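Local coordinates for protein myosin-I heavy chain (Dictyostelium discoideum, PDB 5EJY) that is an actin-based motor acting in the early steps of phagocytosis and adhesion, represented here by the first MyTH4-FERM unit of its tail, at residues A[180-185]-A[261-266]; A[172-177]-A[218-222]; A[92-96]-A[131-136]. One frame throughout, in Å; residues are numbered along the deposited sequence.

Contact 1. Residues A[180-185]-A[261-266]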
loop_
_atom_site.group_PDB
_atom_site.type_symbol
_atom_site.label_atom_id
_atom_site.label_comp_id
_atom_site.label_asym_id
_atom_site.label_seq_id
_atom_site.Cartn_x
_atom_site.Cartn_y
_atom_site.Cartn_z
ATOM N N ASN A 180 -0.019 -13.432 5.762
ATOM C CA ASN A 180 0.521 -12.098 5.481
ATOM C C ASN A 180 0.640 -11.157 6.667
ATOM O O ASN A 180 1.187 -10.057 6.535
ATOM C CB ASN A 180 -0.271 -11.433 4.351
ATOM C CG ASN A 180 0.043 -12.043 3.008
ATOM O OD1 ASN A 180 1.015 -12.790 2.885
ATOM N ND2 ASN A 180 -0.773 -11.736 1.990
ATOM N N GLY A 181 0.134 -11.575 7.823
ATOM C CA GLY A 181 0.276 -10.776 9.025
ATOM C C GLY A 181 -0.850 -9.772 9.171
ATOM O O GLY A 181 -1.622 -9.544 8.237
ATOM N N ALA A 182 -0.933 -9.169 10.349
ATOM C CA ALA A 182 -1.992 -8.230 10.690
ATOM C C ALA A 182 -2.000 -6.997 9.804
ATOM O O ALA A 182 -0.955 -6.558 9.310
ATOM C CB ALA A 182 -1.853 -7.798 12.151
ATOM N N ARG A 183 -3.189 -6.431 9.629
ATOM C CA ARG A 183 -3.330 -5.129 8.986
ATOM C C ARG A 183 -3.389 -4.018 10.025
ATOM O O ARG A 183 -3.450 -4.266 11.243
ATOM C CB ARG A 183 -4.587 -5.091 8.108
ATOM C CG ARG A 183 -5.894 -5.064 8.885
ATOM C CD ARG A 183 -7.080 -5.174 7.926
ATOM N NE ARG A 183 -7.090 -4.056 6.982
ATOM C CZ ARG A 183 -7.886 -3.976 5.921
ATOM N NH1 ARG A 183 -8.722 -4.980 5.634
ATOM N NH2 ARG A 183 -7.829 -2.899 5.130
ATOM N N LYS A 184 -3.404 -2.784 9.544
ATOM C CA LYS A 184 -3.278 -1.640 10.429
ATOM C C LYS A 184 -4.493 -0.737 10.437
ATOM O O LYS A 184 -4.596 0.144 11.291
ATOM C CB LYS A 184 -2.049 -0.820 10.030
ATOM C CG LYS A 184 -0.756 -1.619 10.079
ATOM C CD LYS A 184 0.445 -0.741 9.794
ATOM C CE LYS A 184 1.740 -1.537 9.882
ATOM N NZ LYS A 184 2.907 -0.636 9.652
ATOM N N GLN A 185 -5.408 -0.930 9.489
ATOM C CA GLN A 185 -6.532 -0.016 9.370
ATOM C C GLN A 185 -7.848 -0.765 9.196
ATOM O O GLN A 185 -7.867 -1.908 8.744
ATOM C CB GLN A 185 -6.328 0.943 8.179
ATOM C CG GLN A 185 -4.954 1.643 8.130
ATOM C CD GLN A 185 -4.658 2.480 9.387
ATOM O OE1 GLN A 185 -5.573 2.973 10.046
ATOM N NE2 GLN A 185 -3.369 2.645 9.712
ATOM N N THR A 261 5.498 -5.759 3.442
ATOM C CA THR A 261 4.434 -6.506 4.118
ATOM C C THR A 261 3.201 -5.648 4.408
ATOM O O THR A 261 2.204 -6.148 4.921
ATOM C CB THR A 261 4.932 -7.108 5.453
ATOM O OG1 THR A 261 5.349 -6.050 6.307
ATOM C CG2 THR A 261 6.110 -8.036 5.218
ATOM N N ASP A 262 3.266 -4.356 4.100
ATOM C CA ASP A 262 2.105 -3.491 4.302
ATOM C C ASP A 262 0.990 -3.842 3.301
ATOM O O ASP A 262 1.261 -4.301 2.188
ATOM C CB ASP A 262 2.484 -2.027 4.144
ATOM C CG ASP A 262 3.089 -1.430 5.409
ATOM O OD1 ASP A 262 3.365 -2.162 6.375
ATOM O OD2 ASP A 262 3.290 -0.213 5.423
ATOM N N LYS A 263 -0.256 -3.627 3.704
ATOM C CA LYS A 263 -1.412 -4.032 2.892
ATOM C C LYS A 263 -1.899 -2.867 2.045
ATOM O O LYS A 263 -2.120 -1.775 2.562
ATOM C CB LYS A 263 -2.556 -4.501 3.793
ATOM C CG LYS A 263 -2.406 -5.937 4.323
ATOM C CD LYS A 263 -1.285 -6.034 5.331
ATOM C CE LYS A 263 -0.986 -7.497 5.692
ATOM N NZ LYS A 263 0.187 -7.526 6.653
ATOM N N LEU A 264 -2.075 -3.091 0.749
ATOM C CA LEU A 264 -2.552 -2.001 -0.101
ATOM C C LEU A 264 -3.924 -1.505 0.320
ATOM O O LEU A 264 -4.208 -0.322 0.189
ATOM C CB LEU A 264 -2.553 -2.376 -1.589
ATOM C CG LEU A 264 -1.219 -2.755 -2.242
ATOM C CD1 LEU A 264 -1.382 -2.837 -3.770
ATOM C CD2 LEU A 264 -0.122 -1.780 -1.882
ATOM N N CYS A 265 -4.789 -2.395 0.816
ATOM C CA CYS A 265 -6.090 -1.933 1.301
ATOM C C CYS A 265 -5.985 -0.951 2.481
ATOM O O CYS A 265 -6.846 -0.077 2.637
ATOM C CB CYS A 265 -7.008 -3.108 1.649
ATOM S SG CYS A 265 -7.663 -3.949 0.183
ATOM N N ASP A 266 -4.947 -1.085 3.300
ATOM C CA ASP A 266 -4.728 -0.105 4.371
ATOM C C ASP A 266 -4.449 1.290 3.782
ATOM O O ASP A 266 -4.815 2.315 4.366
ATOM C CB ASP A 266 -3.565 -0.525 5.289
ATOM C CG ASP A 266 -3.968 -1.599 6.303
ATOM O OD1 ASP A 266 -5.180 -1.799 6.520
ATOM O OD2 ASP A 266 -3.061 -2.231 6.894
HETATM O O HOH W 1 2.416 1.247 7.672
#
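Lys263 reaches from the FERM side into the curl of backbone that ends the MyTH4 helix 161-180. Its CB points at segment 180-185, and a bend at chi2 (70°) lays CD near the backbone of Arg183. Lys263 CE then passes 3.3 Å from Gly181 O, and Lys263 NZ ends among carbonyls, donating to Asn180 O at 2.7 Å, to Ala182 O at 3.0 Å and weakly to Gly181 O. Both stronger bonds come in from above the carbonyl planes, whereas Thr261 O, of its own segment, is met almost head-on. Asp266 OD1 takes NE and NH2 of Arg183 side-on, both from the same face of the carboxylate, with NE at 3.0 Å, while Asp266 OD2 accepts Lys184 N at 2.7 Å. Arg183 NH1 turns instead to Glu191 and Ser134 O. Farther along, Lys184 NZ makes a long salt bridge of 3.6 Å to Asp262 OD1, seconded by a bridging water. Were Asp266 an alanine, Arg183 NE and NH2 and the Lys184 amide would probably lose their shared acceptor, and the 180-185 loop would be freer to shift. Thus carbonyls at a helix end hold an ammonium, and one carboxylate serves arginine and main-chain amide alike.

Contact 2. Residues A[172-177]-A[218-222]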
loop_
_atom_site.group_PDB
_atom_site.type_symbol
_atom_site.label_atom_id
_atom_site.label_comp_id
_atom_site.label_asym_id
_atom_site.label_seq_id
_atom_site.Cartn_x
_atom_site.Cartn_y
_atom_site.Cartn_z
ATOM N N PHE A 172 -11.110 -18.287 3.913
ATOM C CA PHE A 172 -9.934 -18.020 3.089
ATOM C C PHE A 172 -9.219 -16.723 3.530
ATOM O O PHE A 172 -7.997 -16.689 3.628
ATOM C CB PHE A 172 -10.331 -17.941 1.615
ATOM C CG PHE A 172 -9.156 -17.774 0.680
ATOM C CD1 PHE A 172 -8.172 -18.749 0.595
ATOM C CD2 PHE A 172 -9.036 -16.639 -0.106
ATOM C CE1 PHE A 172 -7.084 -18.591 -0.262
ATOM C CE2 PHE A 172 -7.944 -16.474 -0.967
ATOM C CZ PHE A 172 -6.972 -17.450 -1.044
ATOM N N ILE A 173 -9.964 -15.669 3.816
ATOM C CA ILE A 173 -9.260 -14.419 4.215
ATOM C C ILE A 173 -8.553 -14.599 5.574
ATOM O O ILE A 173 -7.501 -14.012 5.829
ATOM C CB ILE A 173 -10.170 -13.156 4.137
ATOM C CG1 ILE A 173 -9.320 -11.877 3.948
ATOM C CG2 ILE A 173 -11.072 -13.022 5.364
ATOM C CD1 ILE A 173 -8.641 -11.806 2.597
ATOM N N LEU A 174 -9.090 -15.450 6.447
ATOM C CA LEU A 174 -8.372 -15.714 7.699
ATOM C C LEU A 174 -7.047 -16.400 7.399
ATOM O O LEU A 174 -6.044 -16.094 8.027
ATOM C CB LEU A 174 -9.179 -16.586 8.670
ATOM C CG LEU A 174 -10.380 -16.023 9.431
ATOM C CD1 LEU A 174 -10.926 -17.125 10.360
ATOM C CD2 LEU A 174 -10.011 -14.790 10.235
ATOM N N GLN A 175 -7.054 -17.342 6.450
ATOM C CA GLN A 175 -5.811 -18.000 6.031
ATOM C C GLN A 175 -4.814 -17.000 5.415
ATOM O O GLN A 175 -3.620 -17.042 5.698
ATOM C CB GLN A 175 -6.100 -19.082 5.000
ATOM C CG GLN A 175 -6.851 -20.301 5.511
ATOM C CD GLN A 175 -7.265 -21.186 4.368
ATOM O OE1 GLN A 175 -8.163 -20.844 3.598
ATOM N NE2 GLN A 175 -6.583 -22.318 4.220
ATOM N N ARG A 176 -5.309 -16.127 4.547
ATOM C CA ARG A 176 -4.460 -15.106 3.923
ATOM C C ARG A 176 -3.785 -14.196 4.968
ATOM O O ARG A 176 -2.608 -13.827 4.843
ATOM C CB ARG A 176 -5.304 -14.272 2.949
ATOM C CG ARG A 176 -5.832 -15.061 1.731
ATOM C CD ARG A 176 -4.855 -15.021 0.556
ATOM N NE ARG A 176 -4.609 -13.642 0.149
ATOM C CZ ARG A 176 -3.421 -13.149 -0.204
ATOM N NH1 ARG A 176 -2.343 -13.925 -0.244
ATOM N NH2 ARG A 176 -3.315 -11.862 -0.513
ATOM N N PHE A 177 -4.532 -13.799 5.989
ATOM C CA PHE A 177 -3.952 -12.935 7.019
ATOM C C PHE A 177 -3.001 -13.714 7.938
ATOM O O PHE A 177 -2.062 -13.150 8.487
ATOM C CB PHE A 177 -5.031 -12.200 7.827
ATOM C CG PHE A 177 -5.504 -10.923 7.186
ATOM C CD1 PHE A 177 -4.630 -9.862 7.017
ATOM C CD2 PHE A 177 -6.822 -10.787 6.739
ATOM C CE1 PHE A 177 -5.043 -8.681 6.412
ATOM C CE2 PHE A 177 -7.238 -9.609 6.144
ATOM C CZ PHE A 177 -6.345 -8.545 5.988
ATOM N N ASP A 218 -7.121 -8.682 -2.638
ATOM C CA ASP A 218 -7.973 -8.885 -1.475
ATOM C C ASP A 218 -7.475 -8.108 -0.269
ATOM O O ASP A 218 -6.446 -7.401 -0.346
ATOM C CB ASP A 218 -8.248 -10.383 -1.180
ATOM C CG ASP A 218 -7.038 -11.138 -0.638
ATOM O OD1 ASP A 218 -6.057 -10.526 -0.168
ATOM O OD2 ASP A 218 -7.079 -12.393 -0.668
ATOM N N SER A 219 -8.215 -8.200 0.835
ATOM C CA SER A 219 -7.891 -7.395 2.019
ATOM C C SER A 219 -6.476 -7.621 2.543
ATOM O O SER A 219 -5.884 -6.720 3.150
ATOM C CB SER A 219 -8.887 -7.705 3.144
ATOM O OG SER A 219 -10.206 -7.439 2.696
ATOM N N ALA A 220 -5.946 -8.821 2.331
ATOM C CA ALA A 220 -4.634 -9.200 2.877
ATOM C C ALA A 220 -3.478 -8.989 1.902
ATOM O O ALA A 220 -2.330 -9.271 2.238
ATOM C CB ALA A 220 -4.653 -10.648 3.329
ATOM N N THR A 221 -3.770 -8.481 0.710
ATOM C CA THR A 221 -2.750 -8.342 -0.333
ATOM C C THR A 221 -1.665 -7.338 0.056
ATOM O O THR A 221 -1.960 -6.200 0.418
ATOM C CB THR A 221 -3.373 -7.944 -1.685
ATOM O OG1 THR A 221 -4.184 -9.027 -2.156
ATOM C CG2 THR A 221 -2.269 -7.654 -2.727
ATOM N N THR A 222 -0.411 -7.772 0.000
ATOM C CA THR A 222 0.692 -6.913 0.416
ATOM C C THR A 222 1.304 -6.141 -0.738
ATOM O O THR A 222 1.034 -6.420 -1.901
ATOM C CB THR A 222 1.811 -7.728 1.072
ATOM O OG1 THR A 222 2.285 -8.693 0.130
ATOM C CG2 THR A 222 1.281 -8.439 2.321
#
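Phe177 and Ala220 bring the two backbones closest, their CA atoms 5.6 Å apart, where the last turns of helix 161-180 meet a type I beta turn running from Asp218 to Thr221. The methyl of Ala220 sits squarely over the Phe177 ring, CB 3.6 Å from the ring centroid and 8° off its normal, a CH-pi contact. Ala220 CB also meets Arg176 CB at 3.7 Å. Beyond the methyl, the Phe177 ring reaches Ser219, its CZ lying 3.4 Å from Ser219 O. The turn follows strand 212-217 of the ubiquitin-like first FERM lobe and leads into helix 223-233, for which Thr222 is the N-cap, so this contact fastens a MyTH4 helix to that lobe. Arg176 doubles back through bends at chi2 and chi3 and presents its guanidinium side-on to Asp218. Arg176 NE donates to the syn lone pair of Asp218 OD2 at 2.9 Å, and Arg176 NH2 to Asp218 OD1 at 3.1 Å with an N-H...O angle of 163°, one nitrogen to each oxygen. The two flat groups are twisted 38° apart. NH1 of the same arginine is engaged by Glu225, giving it a second acidic partner. Phe172 lays one face against Arg176 CG, while Ile173 CD1 slides in beneath the salt bridge, 3.7 Å from Asp218 OD2 and 4.2 Å from Ala220 CB.

Contact 3. Residues A[92-96]-A[131-136]; sequences LTKGL and FTCSTF
Phe136 lays one face of its ring on the backbone of helix 81-97 at Gly95, whose carbonyl carbon C lies 3.5 Å from Phe136 CE2, near the edge of the ring's face. With CG set between backbone N and carbonyl carbon (chi1 52°), the side chain swings out from the loop to the helix. A CB on Gly95 would collide with Phe136 CZ, so the flat approach depends on the glycine. The ring edge faces Leu92 O, and Leu96 N comes within 3.4 Å of Phe136 CE2, so this side of the ring sits against the helical hydrogen bond between them. Leu92 turns its two methyls into the end of helix 119-133, crossing Thr135 at a slant: Leu92 CD2 packs 3.8 Å from Thr132 CA and against Phe136 CE2, while Leu92 CD1 lies 3.5 Å from Thr135 OG1. Thr135 OG1 donates to Phe131 O at 2.8 Å. Leu96 flanks the ring, its CB 4.1 Å from Phe136 CD2. This joins helix 81-97 to the end of helix 119-133 and the loop that follows, within the MyTH4 helical bundle. Cohesion here is apolar, while Thr135 OG1 and Phe136 O find polar partners away from helix 81-97, the latter in Tyr106.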
loop_
_atom_site.group_PDB
_atom_site.type_symbol
_atom_site.label_atom_id
_atom_site.label_comp_id
_atom_site.label_asym_id
_atom_site.label_seq_id
_atom_site.Cartn_x
_atom_site.Cartn_y
_atom_site.Cartn_z
ATOM N N LEU A 92 -15.685 -2.612 13.792
ATOM C CA LEU A 92 -14.336 -2.974 13.376
ATOM C C LEU A 92 -13.279 -2.067 13.999
ATOM O O LEU A 92 -12.165 -2.506 14.272
ATOM C CB LEU A 92 -14.217 -2.935 11.853
ATOM C CG LEU A 92 -15.133 -3.879 11.088
ATOM C CD1 LEU A 92 -14.842 -3.755 9.582
ATOM C CD2 LEU A 92 -14.947 -5.302 11.587
ATOM N N THR A 93 -13.622 -0.802 14.215
ATOM C CA THR A 93 -12.671 0.124 14.837
ATOM C C THR A 93 -12.414 -0.303 16.274
ATOM O O THR A 93 -11.266 -0.344 16.731
ATOM C CB THR A 93 -13.179 1.585 14.802
ATOM O OG1 THR A 93 -13.469 1.953 13.443
ATOM C CG2 THR A 93 -12.120 2.540 15.341
ATOM N N LYS A 94 -13.475 -0.665 16.990
ATOM C CA LYS A 94 -13.286 -1.092 18.375
ATOM C C LYS A 94 -12.473 -2.393 18.430
ATOM O O LYS A 94 -11.523 -2.514 19.200
ATOM C CB LYS A 94 -14.632 -1.251 19.088
ATOM C CG LYS A 94 -15.378 0.066 19.329
ATOM C CD LYS A 94 -14.749 0.887 20.453
ATOM C CE LYS A 94 -15.450 2.241 20.599
ATOM N NZ LYS A 94 -14.852 3.047 21.696
ATOM N N GLY A 95 -12.835 -3.362 17.596
ATOM C CA GLY A 95 -12.169 -4.660 17.637
ATOM C C GLY A 95 -10.722 -4.623 17.175
ATOM O O GLY A 95 -9.860 -5.326 17.723
ATOM N N LEU A 96 -10.439 -3.816 16.155
ATOM C CA LEU A 96 -9.072 -3.739 15.641
ATOM C C LEU A 96 -8.142 -3.136 16.700
ATOM O O LEU A 96 -7.027 -3.620 16.909
ATOM C CB LEU A 96 -9.009 -2.932 14.331
ATOM C CG LEU A 96 -7.613 -2.820 13.700
ATOM C CD1 LEU A 96 -7.043 -4.218 13.370
ATOM C CD2 LEU A 96 -7.622 -1.932 12.435
ATOM N N PHE A 131 -16.692 -9.186 6.979
ATOM C CA PHE A 131 -16.026 -7.898 7.252
ATOM C C PHE A 131 -15.034 -8.084 8.392
ATOM O O PHE A 131 -13.928 -7.548 8.365
ATOM C CB PHE A 131 -17.017 -6.818 7.710
ATOM C CG PHE A 131 -18.084 -6.471 6.698
ATOM C CD1 PHE A 131 -17.812 -6.469 5.339
ATOM C CD2 PHE A 131 -19.356 -6.114 7.126
ATOM C CE1 PHE A 131 -18.791 -6.136 4.419
ATOM C CE2 PHE A 131 -20.355 -5.790 6.206
ATOM C CZ PHE A 131 -20.074 -5.807 4.851
ATOM N N THR A 132 -15.448 -8.828 9.414
ATOM C CA THR A 132 -14.647 -8.965 10.624
ATOM C C THR A 132 -13.417 -9.809 10.341
ATOM O O THR A 132 -12.314 -9.440 10.726
ATOM C CB THR A 132 -15.484 -9.573 11.794
ATOM O OG1 THR A 132 -16.642 -8.762 11.997
ATOM C CG2 THR A 132 -14.668 -9.606 13.098
ATOM N N CYS A 133 -13.610 -10.938 9.660
ATOM C CA CYS A 133 -12.494 -11.790 9.264
ATOM C C CYS A 133 -11.459 -11.038 8.414
ATOM O O CYS A 133 -10.268 -11.372 8.444
ATOM C CB CYS A 133 -13.001 -12.998 8.479
ATOM S SG CYS A 133 -13.865 -14.216 9.523
ATOM N N SER A 134 -11.932 -10.060 7.641
ATOM C CA SER A 134 -11.072 -9.256 6.767
ATOM C C SER A 134 -10.303 -8.170 7.523
ATOM O O SER A 134 -9.496 -7.450 6.923
ATOM C CB SER A 134 -11.915 -8.605 5.665
ATOM O OG SER A 134 -12.632 -9.592 4.917
ATOM N N THR A 135 -10.568 -8.047 8.823
ATOM C CA THR A 135 -9.987 -6.975 9.638
ATOM C C THR A 135 -9.072 -7.472 10.771
ATOM O O THR A 135 -7.974 -6.944 10.966
ATOM C CB THR A 135 -11.086 -6.025 10.202
ATOM O OG1 THR A 135 -12.004 -5.673 9.153
ATOM C CG2 THR A 135 -10.445 -4.726 10.794
ATOM N N PHE A 136 -9.529 -8.467 11.533
ATOM C CA PHE A 136 -8.722 -9.060 12.603
ATOM C C PHE A 136 -9.265 -10.457 12.918
ATOM O O PHE A 136 -10.454 -10.730 12.711
ATOM C CB PHE A 136 -8.754 -8.202 13.891
ATOM C CG PHE A 136 -10.140 -7.863 14.345
ATOM C CD1 PHE A 136 -10.905 -8.791 15.048
ATOM C CD2 PHE A 136 -10.707 -6.637 14.020
ATOM C CE1 PHE A 136 -12.206 -8.498 15.430
ATOM C CE2 PHE A 136 -12.006 -6.330 14.404
ATOM C CZ PHE A 136 -12.758 -7.269 15.109
#

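Along the chain contact 3 closes first, wholly within the MyTH4 helices, and contacts 1 and 2 follow with alternating segments, each tying MyTH4 to the first FERM lobe. Contacts 1 and 2 share helix 161-180 and its exit, their centres about 9 Å apart. Asn180 ND2 reaches Ala220 O across them, and Leu264 N reaches Thr221 O. Contact 3 lies about 12 Å from contact 1 and 13 Å from contact 2, centre to centre. Its loop touches both: Ser134 O receives Arg183 NH1, and Phe177 packs against it. The end of helix 119-133 therefore backs the interdomain junction, consistent with MyTH4 and FERM forming one compact unit.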